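Local coordinates for BH2851 (Bacillus halodurans, PDB 2GFG), which is of unknown function but, as a putative adenylate cyclase with a CYTH domain, probably acts on triphosphate-containing compounds inside its antiparallel barrel, at residues A[48-56]-A[65-73]; A[128-139]-A[148-156]. All coordinates share one frame; numbering follows the deposited sequence.

Running from the N terminus, the chain enters contact 1 at residues 48-56, passes through the tight turn between strands 54-60 and 63-71, and closes this hairpin at residues 65-73. Contact 2 follows in series: residues 128-139 carry the turn from strand 117-131 into strand 134-143, and residues 148-156 close the next hairpin. Neither contact encloses or crosses the other. Their centres lie about 20 Å apart on opposite sides of the chain's centre, yet both belong to the same eight-stranded closed sheet. Strand 34-42 stands between strands 54-60 and 117-131, so the two hairpins belong to different sectors of the barrel, basic groups marking contact 1 and acidic ones contact 2.

Contact 1 (A[48-56]-A[65-73]); sequences LKKQSSALR and TFTLKQPHP
Ala54 with Lys69 and Arg56 with Thr67 are antiparallel hydrogen-bonded pairs, joining strands 54-56 and 65-71 at 174° with their axes 4.8 Å apart. On the face of Arg56, Thr67 and Lys69, Arg56 lies beside Thr67, both side chains pointing the same way. With CG set between the backbone N and carbonyl carbon (chi1 64°) and the chain extended as far as NE, the guanidinium reaches across to strand 65-71, over Thr67, and Thr67 CG2 sits over one of its faces, 4.1 Å from Arg56 NH2. A water in the guanidinium plane accepts from Arg56 NE at 3.1 Å and donates to Thr67 OG1 at 2.6 Å and to Thr65 O, which favours this rotation; Thr67 OG1 also bonds Asn80. Lys69 NZ stands at the guanidinium edge, 3.4 Å from Arg56 NH1, two donors with no bond between them; Glu7, in a salt bridge with Lys69, probably eases this closeness of like charges. In place of Arg56, an alanine would probably leave the water without its NE donor and Thr67 CG2 without the flat group beside it.

The face of Leu55, Phe66 and Leu68 is apolar. Leu55 CD1 meets Phe66 CE1 at 3.7 Å, while Leu68 CD1 packs against Leu48 CD2; Leu55, Phe66 and Leu68 also touch helix 101-108, which suits their bulk. At the hairpin's open end a Schellman motif, with Ser52 at positive phi, stops the short helix, and Pro71 CD rests on Gln51 O. The two-faced strands thus seal a hydrophobic layer outside and carry two neighbouring cationic groups, probably facing the barrel interior, consistent with an anion-binding tunnel as in CYTH relatives.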
loop_
_atom_site.group_PDB
_atom_site.type_symbol
_atom_site.label_atom_id
_atom_site.label_comp_id
_atom_site.label_asym_id
_atom_site.label_seq_id
_atom_site.Cartn_x
_atom_site.Cartn_y
_atom_site.Cartn_z
ATOM N N LEU A 48 -12.494 5.448 8.206
ATOM C CA LEU A 48 -11.692 4.273 7.819
ATOM C C LEU A 48 -10.479 4.110 8.745
ATOM O O LEU A 48 -10.137 2.992 9.139
ATOM C CB LEU A 48 -11.236 4.364 6.357
ATOM C CG LEU A 48 -12.311 4.163 5.284
ATOM C CD1 LEU A 48 -11.825 4.694 3.921
ATOM C CD2 LEU A 48 -12.700 2.703 5.179
ATOM N N LYS A 49 -9.858 5.233 9.109
ATOM C CA LYS A 49 -8.714 5.227 10.029
ATOM C C LYS A 49 -9.141 4.675 11.408
ATOM O O LYS A 49 -8.453 3.841 11.986
ATOM C CB LYS A 49 -8.130 6.654 10.180
ATOM C CG LYS A 49 -6.614 6.705 10.456
ATOM C CD LYS A 49 -6.277 6.434 11.907
ATOM C CE LYS A 49 -4.777 6.515 12.149
ATOM N NZ LYS A 49 -4.411 6.059 13.517
ATOM N N LYS A 50 -10.308 5.115 11.884
ATOM C CA LYS A 50 -10.848 4.678 13.192
ATOM C C LYS A 50 -11.233 3.187 13.221
ATOM O O LYS A 50 -11.303 2.588 14.288
ATOM C CB LYS A 50 -12.051 5.543 13.585
ATOM C CG LYS A 50 -11.676 6.988 13.884
ATOM C CD LYS A 50 -12.889 7.884 13.973
ATOM C CE LYS A 50 -12.504 9.278 14.476
ATOM N NZ LYS A 50 -13.682 10.195 14.557
ATOM N N GLN A 51 -11.489 2.606 12.042
ATOM C CA GLN A 51 -11.732 1.160 11.924
ATOM C C GLN A 51 -10.484 0.420 11.384
ATOM O O GLN A 51 -10.578 -0.721 10.924
ATOM C CB GLN A 51 -12.946 0.902 11.045
ATOM C CG GLN A 51 -14.226 1.544 11.595
ATOM C CD GLN A 51 -15.493 0.975 10.984
ATOM O OE1 GLN A 51 -15.571 -0.212 10.680
ATOM N NE2 GLN A 51 -16.513 1.810 10.862
ATOM N N SER A 52 -9.309 1.066 11.521
ATOM C CA SER A 52 -8.012 0.502 11.097
ATOM C C SER A 52 -8.025 0.009 9.635
ATOM O O SER A 52 -7.327 -0.959 9.277
ATOM C CB SER A 52 -7.584 -0.614 12.053
ATOM O OG SER A 52 -7.498 -0.125 13.387
ATOM N N SER A 53 -8.760 0.730 8.787
ATOM C CA SER A 53 -8.917 0.360 7.388
ATOM C C SER A 53 -8.404 1.448 6.472
ATOM O O SER A 53 -8.235 2.612 6.891
ATOM C CB SER A 53 -10.383 0.078 7.080
ATOM O OG SER A 53 -10.834 -1.065 7.785
ATOM N N ALA A 54 -8.160 1.069 5.215
ATOM C CA ALA A 54 -7.659 1.984 4.204
ATOM C C ALA A 54 -8.295 1.676 2.854
ATOM O O ALA A 54 -8.345 0.499 2.426
ATOM C CB ALA A 54 -6.138 1.890 4.107
ATOM N N LEU A 55 -8.766 2.731 2.179
ATOM C CA LEU A 55 -9.421 2.617 0.884
ATOM C C LEU A 55 -8.646 3.436 -0.136
ATOM O O LEU A 55 -8.390 4.627 0.081
ATOM C CB LEU A 55 -10.861 3.129 0.980
ATOM C CG LEU A 55 -11.776 2.959 -0.239
ATOM C CD1 LEU A 55 -12.107 1.525 -0.470
ATOM C CD2 LEU A 55 -13.057 3.766 -0.047
ATOM N N ARG A 56 -8.265 2.801 -1.241
ATOM C CA ARG A 56 -7.559 3.491 -2.326
ATOM C C ARG A 56 -8.016 3.022 -3.688
ATOM O O ARG A 56 -8.630 1.952 -3.822
ATOM C CB ARG A 56 -6.037 3.270 -2.213
ATOM C CG ARG A 56 -5.597 1.799 -2.394
ATOM C CD ARG A 56 -4.111 1.663 -2.661
ATOM N NE ARG A 56 -3.770 0.277 -3.048
ATOM C CZ ARG A 56 -3.049 -0.593 -2.313
ATOM N NH1 ARG A 56 -2.432 -0.214 -1.185
ATOM N NH2 ARG A 56 -2.859 -1.831 -2.771
ATOM N N THR A 65 -7.219 -0.210 -10.000
ATOM C CA THR A 65 -7.651 -1.214 -9.030
ATOM C C THR A 65 -8.194 -0.539 -7.760
ATOM O O THR A 65 -7.484 0.231 -7.097
ATOM C CB THR A 65 -6.491 -2.157 -8.649
ATOM O OG1 THR A 65 -5.897 -2.699 -9.845
ATOM C CG2 THR A 65 -6.982 -3.306 -7.761
ATOM N N PHE A 66 -9.462 -0.814 -7.457
ATOM C CA PHE A 66 -10.124 -0.327 -6.246
ATOM C C PHE A 66 -9.820 -1.306 -5.129
ATOM O O PHE A 66 -10.069 -2.494 -5.273
ATOM C CB PHE A 66 -11.648 -0.247 -6.510
ATOM C CG PHE A 66 -12.439 0.602 -5.504
ATOM C CD1 PHE A 66 -11.859 1.708 -4.842
ATOM C CD2 PHE A 66 -13.828 0.396 -5.369
ATOM C CE1 PHE A 66 -12.619 2.509 -3.998
ATOM C CE2 PHE A 66 -14.597 1.203 -4.519
ATOM C CZ PHE A 66 -14.001 2.248 -3.832
ATOM N N THR A 67 -9.254 -0.813 -4.019
ATOM C CA THR A 67 -8.777 -1.710 -2.937
ATOM C C THR A 67 -9.154 -1.224 -1.553
ATOM O O THR A 67 -8.893 -0.067 -1.190
ATOM C CB THR A 67 -7.233 -1.904 -3.007
ATOM O OG1 THR A 67 -6.904 -2.616 -4.193
ATOM C CG2 THR A 67 -6.709 -2.691 -1.790
ATOM N N LEU A 68 -9.796 -2.112 -0.793
ATOM C CA LEU A 68 -10.017 -1.912 0.629
ATOM C C LEU A 68 -9.053 -2.819 1.408
ATOM O O LEU A 68 -8.788 -3.953 0.991
ATOM C CB LEU A 68 -11.469 -2.251 0.999
ATOM C CG LEU A 68 -11.857 -2.182 2.490
ATOM C CD1 LEU A 68 -11.693 -0.772 3.048
ATOM C CD2 LEU A 68 -13.288 -2.678 2.692
ATOM N N LYS A 69 -8.485 -2.283 2.495
ATOM C CA LYS A 69 -7.710 -3.073 3.469
ATOM C C LYS A 69 -8.367 -2.914 4.802
ATOM O O LYS A 69 -8.598 -1.794 5.228
ATOM C CB LYS A 69 -6.274 -2.573 3.568
ATOM C CG LYS A 69 -5.426 -2.855 2.357
ATOM C CD LYS A 69 -4.004 -2.302 2.536
ATOM C CE LYS A 69 -3.139 -2.585 1.313
ATOM N NZ LYS A 69 -1.715 -2.176 1.506
ATOM N N GLN A 70 -8.696 -4.036 5.458
ATOM C CA GLN A 70 -9.349 -4.009 6.793
ATOM C C GLN A 70 -8.717 -5.047 7.724
ATOM O O GLN A 70 -7.986 -5.922 7.263
ATOM C CB GLN A 70 -10.869 -4.250 6.662
ATOM C CG GLN A 70 -11.251 -5.610 6.079
ATOM C CD GLN A 70 -12.731 -5.706 5.749
ATOM O OE1 GLN A 70 -13.113 -5.730 4.577
ATOM N NE2 GLN A 70 -13.580 -5.739 6.791
ATOM N N PRO A 71 -8.950 -4.915 9.052
ATOM C CA PRO A 71 -8.413 -5.898 10.007
ATOM C C PRO A 71 -8.877 -7.353 9.755
ATOM O O PRO A 71 -9.952 -7.586 9.190
ATOM C CB PRO A 71 -8.934 -5.393 11.356
ATOM C CG PRO A 71 -9.143 -3.954 11.164
ATOM C CD PRO A 71 -9.606 -3.789 9.754
ATOM N N HIS A 72 -8.040 -8.299 10.162
ATOM C CA HIS A 72 -8.287 -9.729 9.956
ATOM C C HIS A 72 -7.475 -10.493 11.001
ATOM O O HIS A 72 -6.435 -9.998 11.436
ATOM C CB HIS A 72 -7.850 -10.129 8.542
ATOM C CG HIS A 72 -8.458 -11.404 8.058
ATOM N ND1 HIS A 72 -7.756 -12.592 8.007
ATOM C CD2 HIS A 72 -9.701 -11.683 7.601
ATOM C CE1 HIS A 72 -8.542 -13.544 7.538
ATOM N NE2 HIS A 72 -9.727 -13.018 7.282
ATOM N N PRO A 73 -7.984 -11.674 11.474
ATOM C CA PRO A 73 -7.232 -12.448 12.488
ATOM C C PRO A 73 -5.716 -12.505 12.218
ATOM O O PRO A 73 -4.925 -12.112 13.077
ATOM C CB PRO A 73 -7.863 -13.834 12.396
ATOM C CG PRO A 73 -9.293 -13.558 12.041
ATOM C CD PRO A 73 -9.288 -12.304 11.171
HETATM O O HOH W 1 -6.297 0.208 0.626
HETATM O O HOH W 2 -5.081 -1.172 -5.427
#

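Contact 2 (A[128-139]-A[148-156]); sequences EISYEQGILCLD and DYEIEFEGT. With EDO (1,2-ethanediol), chain I; EDO (1,2-ethanediol), chain H.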
loop_
_atom_site.group_PDB
_atom_site.type_symbol
_atom_site.label_atom_id
_atom_site.label_comp_id
_atom_site.label_asym_id
_atom_site.label_seq_id
_atom_site.Cartn_x
_atom_site.Cartn_y
_atom_site.Cartn_z
ATOM N N GLU A 128 10.182 -5.171 -7.264
ATOM C CA GLU A 128 9.826 -6.392 -6.506
ATOM C C GLU A 128 10.700 -7.548 -6.917
ATOM O O GLU A 128 10.988 -7.720 -8.092
ATOM C CB GLU A 128 8.358 -6.775 -6.735
ATOM C CG GLU A 128 7.361 -5.776 -6.216
ATOM C CD GLU A 128 5.914 -6.290 -6.284
ATOM O OE1 GLU A 128 5.650 -7.407 -5.797
ATOM O OE2 GLU A 128 5.051 -5.564 -6.809
ATOM N N ILE A 129 11.133 -8.337 -5.935
ATOM C CA ILE A 129 11.878 -9.579 -6.195
ATOM C C ILE A 129 11.341 -10.688 -5.318
ATOM O O ILE A 129 10.764 -10.422 -4.268
ATOM C CB ILE A 129 13.427 -9.408 -5.938
ATOM C CG1 ILE A 129 13.708 -8.982 -4.476
ATOM C CG2 ILE A 129 14.018 -8.406 -6.916
ATOM C CD1 ILE A 129 15.198 -9.004 -4.101
ATOM N N SER A 130 11.491 -11.933 -5.766
ATOM C CA SER A 130 11.184 -13.083 -4.918
ATOM C C SER A 130 12.322 -13.254 -3.932
ATOM O O SER A 130 13.476 -13.335 -4.331
ATOM C CB SER A 130 11.012 -14.358 -5.746
ATOM O OG SER A 130 12.236 -14.776 -6.299
ATOM N N TYR A 131 12.006 -13.211 -2.642
ATOM C CA TYR A 131 13.009 -13.378 -1.599
ATOM C C TYR A 131 12.599 -14.522 -0.685
ATOM O O TYR A 131 11.515 -14.497 -0.108
ATOM C CB TYR A 131 13.172 -12.086 -0.794
ATOM C CG TYR A 131 14.369 -12.103 0.120
ATOM C CD1 TYR A 131 15.643 -11.797 -0.365
ATOM C CD2 TYR A 131 14.244 -12.486 1.456
ATOM C CE1 TYR A 131 16.778 -11.849 0.477
ATOM C CE2 TYR A 131 15.360 -12.542 2.306
ATOM C CZ TYR A 131 16.626 -12.218 1.808
ATOM O OH TYR A 131 17.719 -12.259 2.640
ATOM N N GLU A 132 13.471 -15.537 -0.573
ATOM C CA GLU A 132 13.180 -16.732 0.220
ATOM C C GLU A 132 11.822 -17.325 -0.239
ATOM O O GLU A 132 11.646 -17.588 -1.432
ATOM C CB GLU A 132 13.207 -16.407 1.735
ATOM C CG GLU A 132 14.554 -15.838 2.241
ATOM C CD GLU A 132 15.611 -16.907 2.492
ATOM O OE1 GLU A 132 15.397 -18.079 2.101
ATOM O OE2 GLU A 132 16.672 -16.564 3.070
ATOM N N GLN A 133 10.843 -17.437 0.680
ATOM C CA GLN A 133 9.516 -17.969 0.339
ATOM C C GLN A 133 8.465 -16.852 0.214
ATOM O O GLN A 133 7.266 -17.124 0.248
ATOM C CB GLN A 133 9.068 -18.999 1.389
ATOM N N GLY A 134 8.928 -15.610 0.006
ATOM C CA GLY A 134 8.036 -14.454 -0.123
ATOM C C GLY A 134 8.520 -13.449 -1.150
ATOM O O GLY A 134 9.287 -13.787 -2.056
ATOM N N ILE A 135 8.047 -12.209 -1.017
ATOM C CA ILE A 135 8.376 -11.142 -1.958
ATOM C C ILE A 135 8.920 -9.924 -1.204
ATOM O O ILE A 135 8.386 -9.542 -0.165
ATOM C CB ILE A 135 7.126 -10.749 -2.830
ATOM C CG1 ILE A 135 6.729 -11.930 -3.732
ATOM C CG2 ILE A 135 7.410 -9.472 -3.685
ATOM C CD1 ILE A 135 5.429 -11.741 -4.485
ATOM N N LEU A 136 10.004 -9.340 -1.737
ATOM C CA LEU A 136 10.657 -8.171 -1.134
ATOM C C LEU A 136 10.469 -6.964 -2.037
ATOM O O LEU A 136 10.873 -6.989 -3.186
ATOM C CB LEU A 136 12.153 -8.452 -0.937
ATOM C CG LEU A 136 13.003 -7.384 -0.238
ATOM C CD1 LEU A 136 12.548 -7.190 1.211
ATOM C CD2 LEU A 136 14.448 -7.777 -0.290
ATOM N N CYS A 137 9.841 -5.911 -1.511
ATOM C CA CYS A 137 9.557 -4.692 -2.298
ATOM C C CYS A 137 10.460 -3.512 -1.888
ATOM O O CYS A 137 10.638 -3.253 -0.706
ATOM C CB CYS A 137 8.085 -4.286 -2.132
ATOM S SG CYS A 137 6.879 -5.566 -2.612
ATOM N N LEU A 138 11.042 -2.818 -2.889
ATOM C CA LEU A 138 11.759 -1.540 -2.652
ATOM C C LEU A 138 10.903 -0.388 -3.158
ATOM O O LEU A 138 10.709 -0.243 -4.359
ATOM C CB LEU A 138 13.121 -1.529 -3.350
ATOM C CG LEU A 138 14.255 -2.365 -2.715
ATOM C CD1 LEU A 138 15.456 -2.362 -3.617
ATOM C CD2 LEU A 138 14.635 -1.842 -1.352
ATOM N N ASP A 139 10.429 0.453 -2.231
ATOM C CA ASP A 139 9.465 1.527 -2.542
ATOM C C ASP A 139 10.046 2.904 -2.340
ATOM O O ASP A 139 10.363 3.292 -1.213
ATOM C CB ASP A 139 8.229 1.400 -1.644
ATOM C CG ASP A 139 7.381 0.204 -1.975
ATOM O OD1 ASP A 139 7.677 -0.500 -2.957
ATOM O OD2 ASP A 139 6.388 -0.021 -1.252
ATOM N N ASP A 148 10.150 9.640 0.346
ATOM C CA ASP A 148 10.839 8.698 1.247
ATOM C C ASP A 148 11.088 7.339 0.589
ATOM O O ASP A 148 10.642 7.088 -0.535
ATOM C CB ASP A 148 10.073 8.543 2.588
ATOM C CG ASP A 148 8.646 7.969 2.414
ATOM O OD1 ASP A 148 8.424 7.112 1.516
ATOM O OD2 ASP A 148 7.772 8.322 3.252
ATOM N N TYR A 149 11.831 6.488 1.294
ATOM C CA TYR A 149 12.252 5.189 0.778
ATOM C C TYR A 149 11.903 4.120 1.780
ATOM O O TYR A 149 11.985 4.346 2.991
ATOM C CB TYR A 149 13.759 5.193 0.510
ATOM C CG TYR A 149 14.205 6.307 -0.401
ATOM C CD1 TYR A 149 14.511 7.577 0.110
ATOM C CD2 TYR A 149 14.285 6.115 -1.779
ATOM C CE1 TYR A 149 14.903 8.626 -0.737
ATOM C CE2 TYR A 149 14.677 7.151 -2.636
ATOM C CZ TYR A 149 14.974 8.403 -2.111
ATOM O OH TYR A 149 15.346 9.410 -2.949
ATOM N N GLU A 150 11.510 2.950 1.285
ATOM C CA GLU A 150 11.011 1.888 2.149
ATOM C C GLU A 150 11.262 0.501 1.555
ATOM O O GLU A 150 11.077 0.284 0.358
ATOM C CB GLU A 150 9.505 2.075 2.376
ATOM C CG GLU A 150 8.944 1.304 3.577
ATOM C CD GLU A 150 7.423 1.352 3.656
ATOM O OE1 GLU A 150 6.788 1.985 2.785
ATOM O OE2 GLU A 150 6.863 0.741 4.579
ATOM N N ILE A 151 11.688 -0.426 2.412
ATOM C CA ILE A 151 11.782 -1.836 2.057
ATOM C C ILE A 151 10.675 -2.573 2.803
ATOM O O ILE A 151 10.331 -2.196 3.928
ATOM C CB ILE A 151 13.191 -2.438 2.411
ATOM C CG1 ILE A 151 13.377 -3.796 1.747
ATOM C CG2 ILE A 151 13.398 -2.543 3.962
ATOM C CD1 ILE A 151 14.791 -4.364 1.906
ATOM N N GLU A 152 10.042 -3.551 2.137
ATOM C CA GLU A 152 8.947 -4.360 2.769
ATOM C C GLU A 152 9.063 -5.812 2.369
ATOM O O GLU A 152 9.352 -6.107 1.226
ATOM C CB GLU A 152 7.554 -3.860 2.335
ATOM C CG GLU A 152 7.370 -2.332 2.305
ATOM C CD GLU A 152 6.327 -1.884 1.289
ATOM O OE1 GLU A 152 6.237 -2.501 0.199
ATOM O OE2 GLU A 152 5.641 -0.884 1.552
ATOM N N PHE A 153 8.745 -6.720 3.294
ATOM C CA PHE A 153 8.694 -8.157 2.978
ATOM C C PHE A 153 7.268 -8.673 3.064
ATOM O O PHE A 153 6.613 -8.513 4.082
ATOM C CB PHE A 153 9.591 -8.959 3.909
ATOM C CG PHE A 153 9.596 -10.420 3.615
ATOM C CD1 PHE A 153 10.192 -10.900 2.460
ATOM C CD2 PHE A 153 8.949 -11.325 4.459
ATOM C CE1 PHE A 153 10.176 -12.255 2.161
ATOM C CE2 PHE A 153 8.930 -12.691 4.156
ATOM C CZ PHE A 153 9.547 -13.148 3.014
ATOM N N GLU A 154 6.800 -9.299 1.975
ATOM C CA GLU A 154 5.463 -9.902 1.912
ATOM C C GLU A 154 5.562 -11.397 2.231
ATOM O O GLU A 154 6.124 -12.167 1.454
ATOM C CB GLU A 154 4.842 -9.703 0.519
ATOM C CG GLU A 154 4.541 -8.238 0.152
ATOM C CD GLU A 154 4.002 -8.080 -1.296
ATOM O OE1 GLU A 154 4.687 -8.523 -2.239
ATOM O OE2 GLU A 154 2.898 -7.501 -1.475
ATOM N N GLY A 155 5.019 -11.792 3.382
ATOM C CA GLY A 155 5.082 -13.179 3.842
ATOM C C GLY A 155 3.780 -13.941 3.664
ATOM O O GLY A 155 2.763 -13.378 3.220
ATOM N N THR A 156 3.830 -15.237 3.991
ATOM C CA THR A 156 2.652 -16.138 3.940
ATOM C C THR A 156 2.155 -16.512 5.363
ATOM O O THR A 156 0.986 -16.875 5.541
ATOM C CB THR A 156 2.955 -17.444 3.121
ATOM O OG1 THR A 156 1.778 -18.265 3.054
ATOM C CG2 THR A 156 4.116 -18.256 3.745
HETATM C C1 EDO I . 8.624 -16.884 4.663
HETATM O O1 EDO I . 9.805 -16.848 3.831
HETATM C C2 EDO I . 7.428 -16.204 3.964
HETATM O O2 EDO I . 6.349 -15.929 4.903
HETATM C C1 EDO H . 3.222 0.162 3.085
HETATM O O1 EDO H . 3.820 0.931 4.131
HETATM C C2 EDO H . 1.700 0.153 3.220
HETATM O O2 EDO H . 1.051 0.732 2.071
HETATM O O HOH W 3 8.351 4.555 0.123
#
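Asp139 and Glu152 meet carboxylate to carboxylate: Asp139 OD2 lies 2.9 Å from Glu152 OE1, planes 78° apart. No hydrogen bond joins the pair; Lys182, whose NZ forms salt bridges with Asp139, Glu152 and Glu150, probably holds them this close. Arg126 grips the other oxygen of Asp139, and Arg185 shares Glu150, whose OE2 accepts a hydrogen bond from O1 of an ethanediol, probably from the crystallisation liquor, at 3.1 Å.

Behind these acids stands the ladder of strands 134-139 and 148-155. Asp139 N donates to Glu150 O at 2.7 Å, and Cys137 exchanges two bonds with Glu152; small Cys137 leaves room for the glutamate, its CB 3.5 Å from Glu152 OE1.

The other face is apolar. Leu136 CD1 presses on Ile151 CG1 at 3.5 Å, and Leu138 lies alongside Ile151, these two against helix 16-25 and Leu136 against helix 158-171. Phe153, with CG anti to its N (chi1 -179°), reaches the type II' beta turn, where Tyr131 O meets its ring edge in plane. Gly134 suits this spot, since a CB would strike the ring. The hairpin thus clusters its carboxylates within the barrel, consistent with the acidic metal-binding sites of CYTH proteins.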